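Ethanolamine kinase Pv091845 (Plasmodium vivax, PDB 2QG7) probably phosphorylates ethanolamine, the first step in making phosphatidylethanolamine. Local coordinates at residues D[89-94]-D[136-141]; D[159-162]-D[166-169]; D[168-173]-D[178-183]. All blocks are in the same frame, centred on the assembly; numbering follows the deposited sequence.

In the fold
All three contacts belong to the five-stranded antiparallel sheet and the helices that flank it, an arrangement consistent with the N-terminal lobe of the kinase fold. Contact 1 sets helix 84-98 on strand 136-141, and contact 3 pairs the strands of the hairpin 170-174/177-181 beside that strand. Their centres lie about 11 Å apart, and backbone hydrogen bonds between R139 O and R178 N and between L137 N and E180 O join them. Contact 2, where the loop after helix 151-163 leads to the hairpin, shares K168 and K169 with contact 3, the two centres being about 10 Å apart. Contacts 1 and 2 do not touch: about 20 Å separates their centres and about 7 Å their nearest atoms.

Contact 1 of 3, residues D[89-94]-D[136-141]; sequences IYCKYV and YLIRLY
C91 and I138 mark the closest backbone approach, CA to CA 7.5 Å, where helical segment 89-94 lies across strand 136-141. The two short axes come within 10.2 Å and run at 113° to one another, a separation bridged mainly by side chains. I138 spans most of it. With CG1 anti to its carbonyl carbon (chi1 -58°) and the chain extended beyond, its CD1 reaches the helix and sits between two residues one turn apart. There CD1 lies 3.8 Å from CB of C91, with SG and the backbone O of C91 close by, and CG1 of V94 is also 3.8 Å from it. The V94 and I138 side chains pass each other head to tail, the V94 methyl grazing CG2 of the isoleucine as well. Two residues along the strand, L140 sends CD2 to the edge of the Y90 ring, near its plane, 4.2 Å from CE2. The Y90 hydroxyl itself turns to other partners, L73 O and the N176 side chain. All five touching residues are buried, and the contacts between side chains are apolar. Helix 84-98 thereby covers one face of the five-stranded antiparallel sheet, whose 1-2-3-5-4 strand order is consistent with the N-terminal lobe of the protein kinase fold.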
loop_
_atom_site.group_PDB
_atom_site.type_symbol
_atom_site.label_atom_id
_atom_site.label_comp_id
_atom_site.label_asym_id
_atom_site.label_seq_id
_atom_site.Cartn_x
_atom_site.Cartn_y
_atom_site.Cartn_z
ATOM N N ILE D 89 -17.823 -16.037 28.462
ATOM C CA ILE D 89 -18.016 -17.282 29.227
ATOM C C ILE D 89 -16.651 -17.958 29.466
ATOM O O ILE D 89 -16.363 -18.433 30.579
ATOM C CB ILE D 89 -18.974 -18.264 28.498
ATOM C CG1 ILE D 89 -20.384 -17.679 28.385
ATOM C CG2 ILE D 89 -19.006 -19.631 29.183
ATOM C CD1 ILE D 89 -21.238 -18.305 27.278
ATOM N N TYR D 90 -15.815 -17.988 28.418
ATOM C CA TYR D 90 -14.449 -18.504 28.527
ATOM C C TYR D 90 -13.674 -17.714 29.581
ATOM O O TYR D 90 -12.927 -18.279 30.384
ATOM C CB TYR D 90 -13.713 -18.492 27.164
ATOM C CG TYR D 90 -12.445 -19.365 27.168
ATOM C CD1 TYR D 90 -12.530 -20.763 27.053
ATOM C CD2 TYR D 90 -11.169 -18.795 27.330
ATOM C CE1 TYR D 90 -11.393 -21.569 27.084
ATOM C CE2 TYR D 90 -10.026 -19.591 27.350
ATOM C CZ TYR D 90 -10.141 -20.976 27.225
ATOM O OH TYR D 90 -9.006 -21.765 27.248
ATOM N N CYS D 91 -13.903 -16.403 29.573
ATOM C CA CYS D 91 -13.328 -15.476 30.544
ATOM C C CYS D 91 -13.786 -15.680 31.974
ATOM O O CYS D 91 -13.001 -15.478 32.900
ATOM C CB CYS D 91 -13.572 -14.037 30.109
ATOM S SG CYS D 91 -12.508 -13.608 28.736
ATOM N N LYS D 92 -15.048 -16.060 32.157
ATOM C CA LYS D 92 -15.569 -16.408 33.478
ATOM C C LYS D 92 -14.841 -17.600 34.062
ATOM O O LYS D 92 -14.667 -17.676 35.272
ATOM C CB LYS D 92 -17.053 -16.774 33.406
ATOM C CG LYS D 92 -18.015 -15.609 33.445
ATOM C CD LYS D 92 -19.433 -16.087 33.140
ATOM C CE LYS D 92 -20.082 -16.702 34.369
ATOM N NZ LYS D 92 -21.527 -17.011 34.105
ATOM N N TYR D 93 -14.478 -18.557 33.205
ATOM C CA TYR D 93 -13.771 -19.772 33.623
ATOM C C TYR D 93 -12.291 -19.509 33.900
ATOM O O TYR D 93 -11.690 -20.168 34.763
ATOM C CB TYR D 93 -13.891 -20.883 32.574
ATOM C CG TYR D 93 -15.295 -21.295 32.215
ATOM C CD1 TYR D 93 -16.350 -21.158 33.130
ATOM C CD2 TYR D 93 -15.567 -21.861 30.968
ATOM C CE1 TYR D 93 -17.650 -21.540 32.800
ATOM C CE2 TYR D 93 -16.869 -22.247 30.617
ATOM C CZ TYR D 93 -17.903 -22.082 31.541
ATOM O OH TYR D 93 -19.180 -22.476 31.211
ATOM N N VAL D 94 -11.707 -18.573 33.142
ATOM C CA VAL D 94 -10.348 -18.100 33.397
ATOM C C VAL D 94 -10.294 -17.557 34.810
ATOM O O VAL D 94 -9.422 -17.951 35.594
ATOM C CB VAL D 94 -9.856 -17.053 32.335
ATOM C CG1 VAL D 94 -8.554 -16.398 32.764
ATOM C CG2 VAL D 94 -9.662 -17.721 30.948
ATOM N N TYR D 136 -8.970 -6.260 36.541
ATOM C CA TYR D 136 -7.951 -7.176 35.998
ATOM C C TYR D 136 -8.024 -7.156 34.480
ATOM O O TYR D 136 -8.901 -6.514 33.904
ATOM C CB TYR D 136 -8.125 -8.606 36.542
ATOM C CG TYR D 136 -8.164 -8.679 38.063
ATOM C CD1 TYR D 136 -9.377 -8.600 38.766
ATOM C CD2 TYR D 136 -6.982 -8.810 38.806
ATOM C CE1 TYR D 136 -9.401 -8.648 40.165
ATOM C CE2 TYR D 136 -7.004 -8.855 40.199
ATOM C CZ TYR D 136 -8.209 -8.776 40.867
ATOM O OH TYR D 136 -8.213 -8.837 42.243
ATOM N N LEU D 137 -7.082 -7.838 33.837
ATOM C CA LEU D 137 -7.017 -7.896 32.375
ATOM C C LEU D 137 -6.722 -9.332 31.952
ATOM O O LEU D 137 -5.810 -9.983 32.514
ATOM C CB LEU D 137 -5.927 -6.939 31.853
ATOM C CG LEU D 137 -5.772 -6.689 30.353
ATOM C CD1 LEU D 137 -6.972 -5.931 29.816
ATOM C CD2 LEU D 137 -4.488 -5.903 30.057
ATOM N N ILE D 138 -7.500 -9.841 30.993
ATOM C CA ILE D 138 -7.206 -11.152 30.456
ATOM C C ILE D 138 -6.615 -10.989 29.069
ATOM O O ILE D 138 -7.169 -10.284 28.219
ATOM C CB ILE D 138 -8.433 -12.094 30.427
ATOM C CG1 ILE D 138 -9.010 -12.270 31.833
ATOM C CG2 ILE D 138 -8.052 -13.455 29.844
ATOM C CD1 ILE D 138 -10.281 -13.097 31.868
ATOM N N ARG D 139 -5.473 -11.639 28.866
ATOM C CA ARG D 139 -4.820 -11.637 27.586
ATOM C C ARG D 139 -4.798 -13.058 27.056
ATOM O O ARG D 139 -4.251 -13.976 27.686
ATOM C CB ARG D 139 -3.402 -11.067 27.707
ATOM C CG ARG D 139 -2.713 -10.827 26.379
ATOM C CD ARG D 139 -1.246 -10.529 26.578
ATOM N NE ARG D 139 -1.024 -9.243 27.237
ATOM C CZ ARG D 139 -1.044 -8.054 26.627
ATOM N NH1 ARG D 139 -0.828 -6.954 27.342
ATOM N NH2 ARG D 139 -1.280 -7.946 25.314
ATOM N N LEU D 140 -5.419 -13.225 25.894
ATOM C CA LEU D 140 -5.523 -14.516 25.234
ATOM C C LEU D 140 -4.692 -14.458 23.971
ATOM O O LEU D 140 -4.891 -13.581 23.122
ATOM C CB LEU D 140 -6.989 -14.845 24.919
ATOM C CG LEU D 140 -7.957 -14.984 26.107
ATOM C CD1 LEU D 140 -9.362 -15.145 25.606
ATOM C CD2 LEU D 140 -7.612 -16.185 26.979
ATOM N N TYR D 141 -3.745 -15.383 23.865
ATOM C CA TYR D 141 -2.816 -15.414 22.734
ATOM C C TYR D 141 -3.477 -15.939 21.457
ATOM O O TYR D 141 -4.407 -16.754 21.528
ATOM C CB TYR D 141 -1.576 -16.264 23.060
ATOM C CG TYR D 141 -0.936 -16.042 24.426
ATOM C CD1 TYR D 141 -0.874 -14.759 25.003
ATOM C CD2 TYR D 141 -0.357 -17.122 25.121
ATOM C CE1 TYR D 141 -0.285 -14.567 26.239
ATOM C CE2 TYR D 141 0.243 -16.938 26.359
ATOM C CZ TYR D 141 0.279 -15.652 26.911
ATOM O OH TYR D 141 0.873 -15.454 28.140
#

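Contact 2 of 3, residues D[159-162]-D[166-169]; sequences CILY and IAKK
Y162 reaches over the chain that leaves its own helix, and segment 166-169 runs back beneath it. With CG anti to the backbone N (chi1 170°), the side chain is directed along the returning residues. CB starts 3.8 Å from the carbonyl O of A167, and the same oxygen lies at the ring edge, near its plane, beside CD1. That atom also comes within 3.6 Å of the backbone N of K169. Farther out, CE1 meets CB of K169 at 3.5 Å and CZ meets its CD at 3.8 Å, while CG of the lysine lies over one face of the ring, displaced toward the rim. Bends at chi2 and chi3 keep CB, CG and CD of K169 beside the ring and bring NZ to the tyrosine OH, to which it gives a weak hydrogen bond of 3.4 Å.

The turn itself is fastened by the carbonyl of L161, which takes two backbone donors. I166 N binds L161 O at 2.8 Å and nearly straight at the hydrogen (173°), coming in tilted from the carbonyl plane. A167 N adds a weak bond to the same L161 O at 3.2 Å. A water donates to Y162 O and, weakly, to A167 O, tying the final helical turn to the loop a second time. The side chains of L161 and I166 also touch, through CD2 and CD1, and CB of L161 packs against CB of A167.

L161 is buried against L209 of helix 196-210 and F352 of a loop, whereas Y162 and K169 are partly exposed. Segment 166-169 forms most of the loop by which helix 151-163 leads into strand 170-174, an outermost strand of the five-stranded sheet within this chain.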
loop_
_atom_site.group_PDB
_atom_site.type_symbol
_atom_site.label_atom_id
_atom_site.label_comp_id
_atom_site.label_asym_id
_atom_site.label_seq_id
_atom_site.Cartn_x
_atom_site.Cartn_y
_atom_site.Cartn_z
ATOM N N CYS D 159 9.129 -10.211 34.335
ATOM C CA CYS D 159 9.380 -9.986 35.757
ATOM C C CYS D 159 10.512 -8.989 35.976
ATOM O O CYS D 159 10.392 -8.138 36.858
ATOM C CB CYS D 159 9.608 -11.302 36.539
ATOM S SG CYS D 159 11.247 -12.075 36.252
ATOM N N ILE D 160 11.583 -9.082 35.169
ATOM C CA ILE D 160 12.596 -8.018 35.133
ATOM C C ILE D 160 11.952 -6.616 34.978
ATOM O O ILE D 160 12.249 -5.696 35.724
ATOM C CB ILE D 160 13.663 -8.264 34.018
ATOM C CG1 ILE D 160 14.411 -9.600 34.237
ATOM C CG2 ILE D 160 14.659 -7.116 33.958
ATOM C CD1 ILE D 160 15.172 -10.148 32.977
ATOM N N LEU D 161 11.038 -6.475 34.022
ATOM C CA LEU D 161 10.410 -5.189 33.735
ATOM C C LEU D 161 9.514 -4.682 34.863
ATOM O O LEU D 161 9.444 -3.488 35.110
ATOM C CB LEU D 161 9.610 -5.280 32.427
ATOM C CG LEU D 161 10.300 -5.670 31.115
ATOM C CD1 LEU D 161 9.299 -6.306 30.169
ATOM C CD2 LEU D 161 11.009 -4.497 30.495
ATOM N N TYR D 162 8.793 -5.599 35.493
ATOM C CA TYR D 162 7.939 -5.314 36.633
ATOM C C TYR D 162 8.755 -4.882 37.880
ATOM O O TYR D 162 8.413 -3.915 38.591
ATOM C CB TYR D 162 7.079 -6.545 36.944
ATOM C CG TYR D 162 6.338 -6.417 38.255
ATOM C CD1 TYR D 162 5.274 -5.518 38.378
ATOM C CD2 TYR D 162 6.737 -7.147 39.397
ATOM C CE1 TYR D 162 4.611 -5.348 39.581
ATOM C CE2 TYR D 162 6.071 -6.989 40.609
ATOM C CZ TYR D 162 5.005 -6.090 40.678
ATOM O OH TYR D 162 4.301 -5.914 41.838
ATOM N N ILE D 166 8.513 -0.904 34.828
ATOM C CA ILE D 166 8.092 -0.422 33.493
ATOM C C ILE D 166 6.970 -1.281 32.892
ATOM O O ILE D 166 6.194 -0.805 32.051
ATOM C CB ILE D 166 9.263 -0.291 32.511
ATOM C CG1 ILE D 166 10.135 -1.548 32.578
ATOM C CG2 ILE D 166 10.097 1.017 32.795
ATOM C CD1 ILE D 166 11.387 -1.406 31.706
ATOM N N ALA D 167 6.906 -2.538 33.358
ATOM C CA ALA D 167 5.776 -3.429 33.109
ATOM C C ALA D 167 4.891 -3.538 34.361
ATOM O O ALA D 167 5.372 -3.422 35.502
ATOM C CB ALA D 167 6.252 -4.814 32.649
ATOM N N LYS D 168 3.592 -3.739 34.146
ATOM C CA LYS D 168 2.641 -4.006 35.224
ATOM C C LYS D 168 2.756 -5.466 35.663
ATOM O O LYS D 168 3.507 -6.268 35.044
ATOM C CB LYS D 168 1.228 -3.650 34.775
ATOM C CG LYS D 168 0.975 -2.155 34.700
ATOM C CD LYS D 168 0.410 -1.645 36.025
ATOM C CE LYS D 168 1.175 -0.412 36.517
ATOM N NZ LYS D 168 1.177 0.691 35.479
ATOM N N LYS D 169 2.046 -5.811 36.748
ATOM C CA LYS D 169 2.152 -7.177 37.303
ATOM C C LYS D 169 1.313 -8.169 36.532
ATOM O O LYS D 169 0.158 -7.910 36.228
ATOM C CB LYS D 169 1.778 -7.220 38.789
ATOM C CG LYS D 169 1.772 -8.629 39.377
ATOM C CD LYS D 169 2.190 -8.684 40.870
ATOM C CE LYS D 169 1.193 -7.843 41.737
ATOM N NZ LYS D 169 1.688 -7.669 43.153
HETATM O O HOH W 1 5.849 -2.250 38.563
#

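Contact 3 of 3, residues D[168-173]-D[178-183]; sequences KKIYVF and RIEEFM
R178 carries CD1 of I170 over one face of its guanidinium, 3.6 Å above the plane and shifted toward the rim. In the plane of the same group, at its edge, lies OE1 of E180, held by NH2 in a salt bridge of 3.0 Å. The F173 side chain extends next to that of R178 in the same direction, its ring plane turned 64° from the guanidinium; CG2 of I170 lies over one face of the ring, so that this isoleucine packs against both flat groups. The Y171 ring has K169 O above one face, toward its rim, and its OH reaches CG of E181 at 3.5 Å.

Most of these residues belong to the antiparallel hairpin 170-174/177-181, and a classic beta bulge interrupts its pairing. I170 with E180 and F173 with R178 form non-hydrogen-bonded pairs, but between them Y171 and V172 both stand opposite I179. The extra residue is accommodated by the helix-like backbone of Y171 (psi -51°). Its N and that of V172 converge on I179 O, at 2.6 Å from Y171 N and 3.2 Å from V172 N. V172 O accepts from I179 N in return, and E181 N donates to K169 O at 2.8 Å.

At the open end of the hairpin, K168 bends at three torsions and lies roughly perpendicular to the M183 side chain, placing NZ 3.2 Å from its SD. The K168 methylenes pass OE1 of E181, whose OE2 receives a weak bond from K169 N. On the opposite face of the strands from R178, V172 and I179 turn toward Y98 of helix 84-98. R178 has a further salt bridge to E154 of helix 151-163, and E180 one to R139 of the adjoining strand.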
loop_
_atom_site.group_PDB
_atom_site.type_symbol
_atom_site.label_atom_id
_atom_site.label_comp_id
_atom_site.label_asym_id
_atom_site.label_seq_id
_atom_site.Cartn_x
_atom_site.Cartn_y
_atom_site.Cartn_z
ATOM N N LYS D 168 3.592 -3.739 34.146
ATOM C CA LYS D 168 2.641 -4.006 35.224
ATOM C C LYS D 168 2.756 -5.466 35.663
ATOM O O LYS D 168 3.507 -6.268 35.044
ATOM C CB LYS D 168 1.228 -3.650 34.775
ATOM C CG LYS D 168 0.975 -2.155 34.700
ATOM C CD LYS D 168 0.410 -1.645 36.025
ATOM C CE LYS D 168 1.175 -0.412 36.517
ATOM N NZ LYS D 168 1.177 0.691 35.479
ATOM N N LYS D 169 2.046 -5.811 36.748
ATOM C CA LYS D 169 2.152 -7.177 37.303
ATOM C C LYS D 169 1.313 -8.169 36.532
ATOM O O LYS D 169 0.158 -7.910 36.228
ATOM C CB LYS D 169 1.778 -7.220 38.789
ATOM C CG LYS D 169 1.772 -8.629 39.377
ATOM C CD LYS D 169 2.190 -8.684 40.870
ATOM C CE LYS D 169 1.193 -7.843 41.737
ATOM N NZ LYS D 169 1.688 -7.669 43.153
ATOM N N ILE D 170 1.916 -9.302 36.214
ATOM C CA ILE D 170 1.189 -10.426 35.655
ATOM C C ILE D 170 0.927 -11.440 36.761
ATOM O O ILE D 170 1.871 -11.956 37.359
ATOM C CB ILE D 170 1.973 -11.115 34.513
ATOM C CG1 ILE D 170 2.206 -10.136 33.365
ATOM C CG2 ILE D 170 1.239 -12.401 34.024
ATOM C CD1 ILE D 170 3.254 -10.619 32.440
ATOM N N TYR D 171 -0.350 -11.733 37.016
ATOM C CA TYR D 171 -0.755 -12.592 38.136
ATOM C C TYR D 171 -0.604 -14.097 37.843
ATOM O O TYR D 171 0.026 -14.828 38.630
ATOM C CB TYR D 171 -2.186 -12.258 38.523
ATOM C CG TYR D 171 -2.395 -10.827 38.972
ATOM C CD1 TYR D 171 -1.909 -10.386 40.206
ATOM C CD2 TYR D 171 -3.106 -9.920 38.179
ATOM C CE1 TYR D 171 -2.113 -9.074 40.626
ATOM C CE2 TYR D 171 -3.318 -8.595 38.593
ATOM C CZ TYR D 171 -2.820 -8.189 39.824
ATOM O OH TYR D 171 -3.002 -6.894 40.259
ATOM N N VAL D 172 -1.157 -14.553 36.705
ATOM C CA VAL D 172 -1.147 -15.980 36.337
ATOM C C VAL D 172 -0.750 -16.218 34.870
ATOM O O VAL D 172 -1.202 -15.509 33.981
ATOM C CB VAL D 172 -2.541 -16.670 36.595
ATOM C CG1 VAL D 172 -2.459 -18.161 36.302
ATOM C CG2 VAL D 172 -3.036 -16.424 38.017
ATOM N N PHE D 173 0.087 -17.237 34.643
ATOM C CA PHE D 173 0.467 -17.665 33.299
ATOM C C PHE D 173 -0.176 -19.025 32.980
ATOM O O PHE D 173 -0.085 -19.950 33.785
ATOM C CB PHE D 173 1.998 -17.779 33.151
ATOM C CG PHE D 173 2.746 -16.467 33.277
ATOM C CD1 PHE D 173 3.241 -16.047 34.519
ATOM C CD2 PHE D 173 2.983 -15.672 32.155
ATOM C CE1 PHE D 173 3.942 -14.845 34.654
ATOM C CE2 PHE D 173 3.686 -14.442 32.257
ATOM C CZ PHE D 173 4.169 -14.032 33.510
ATOM N N ARG D 178 -2.896 -15.187 29.777
ATOM C CA ARG D 178 -2.508 -14.785 31.134
ATOM C C ARG D 178 -3.506 -13.833 31.787
ATOM O O ARG D 178 -4.361 -13.233 31.106
ATOM C CB ARG D 178 -1.125 -14.111 31.119
ATOM C CG ARG D 178 -1.141 -12.711 30.495
ATOM C CD ARG D 178 0.166 -12.008 30.688
ATOM N NE ARG D 178 1.142 -12.437 29.712
ATOM C CZ ARG D 178 1.767 -11.626 28.858
ATOM N NH1 ARG D 178 2.650 -12.149 28.013
ATOM N NH2 ARG D 178 1.525 -10.312 28.847
ATOM N N ILE D 179 -3.370 -13.680 33.106
ATOM C CA ILE D 179 -4.135 -12.684 33.855
ATOM C C ILE D 179 -3.177 -11.634 34.421
ATOM O O ILE D 179 -2.264 -11.945 35.203
ATOM C CB ILE D 179 -5.005 -13.282 35.020
ATOM C CG1 ILE D 179 -5.821 -14.495 34.544
ATOM C CG2 ILE D 179 -5.934 -12.202 35.578
ATOM C CD1 ILE D 179 -6.435 -15.344 35.690
ATOM N N GLU D 180 -3.408 -10.385 34.041
ATOM C CA GLU D 180 -2.484 -9.314 34.375
ATOM C C GLU D 180 -3.220 -8.101 34.923
ATOM O O GLU D 180 -4.446 -7.987 34.820
ATOM C CB GLU D 180 -1.589 -8.958 33.161
ATOM C CG GLU D 180 -2.345 -8.389 31.968
ATOM C CD GLU D 180 -1.499 -8.198 30.704
ATOM O OE1 GLU D 180 -0.749 -9.106 30.301
ATOM O OE2 GLU D 180 -1.619 -7.122 30.075
ATOM N N GLU D 181 -2.438 -7.209 35.520
ATOM C CA GLU D 181 -2.910 -6.005 36.192
ATOM C C GLU D 181 -3.409 -5.023 35.167
ATOM O O GLU D 181 -2.715 -4.726 34.184
ATOM C CB GLU D 181 -1.747 -5.378 36.972
ATOM C CG GLU D 181 -2.138 -4.364 38.011
ATOM C CD GLU D 181 -0.933 -3.718 38.720
ATOM O OE1 GLU D 181 -0.921 -2.466 38.804
ATOM O OE2 GLU D 181 -0.014 -4.442 39.202
ATOM N N PHE D 182 -4.614 -4.519 35.405
ATOM C CA PHE D 182 -5.189 -3.509 34.550
ATOM C C PHE D 182 -4.529 -2.173 34.826
ATOM O O PHE D 182 -4.288 -1.790 35.993
ATOM C CB PHE D 182 -6.700 -3.417 34.762
ATOM C CG PHE D 182 -7.367 -2.320 33.972
ATOM C CD1 PHE D 182 -7.661 -2.494 32.617
ATOM C CD2 PHE D 182 -7.710 -1.118 34.587
ATOM C CE1 PHE D 182 -8.281 -1.465 31.879
ATOM C CE2 PHE D 182 -8.333 -0.096 33.873
ATOM C CZ PHE D 182 -8.619 -0.264 32.515
ATOM N N MET D 183 -4.224 -1.462 33.742
ATOM C CA MET D 183 -3.734 -0.100 33.841
ATOM C C MET D 183 -4.653 0.831 33.046
ATOM O O MET D 183 -4.918 0.618 31.863
ATOM C CB MET D 183 -2.300 -0.041 33.325
ATOM C CG MET D 183 -1.599 1.317 33.521
ATOM S SD MET D 183 -0.008 1.422 32.619
ATOM C CE MET D 183 -0.560 1.115 30.928
HETATM O O HOH W 2 -5.313 -5.363 38.505
#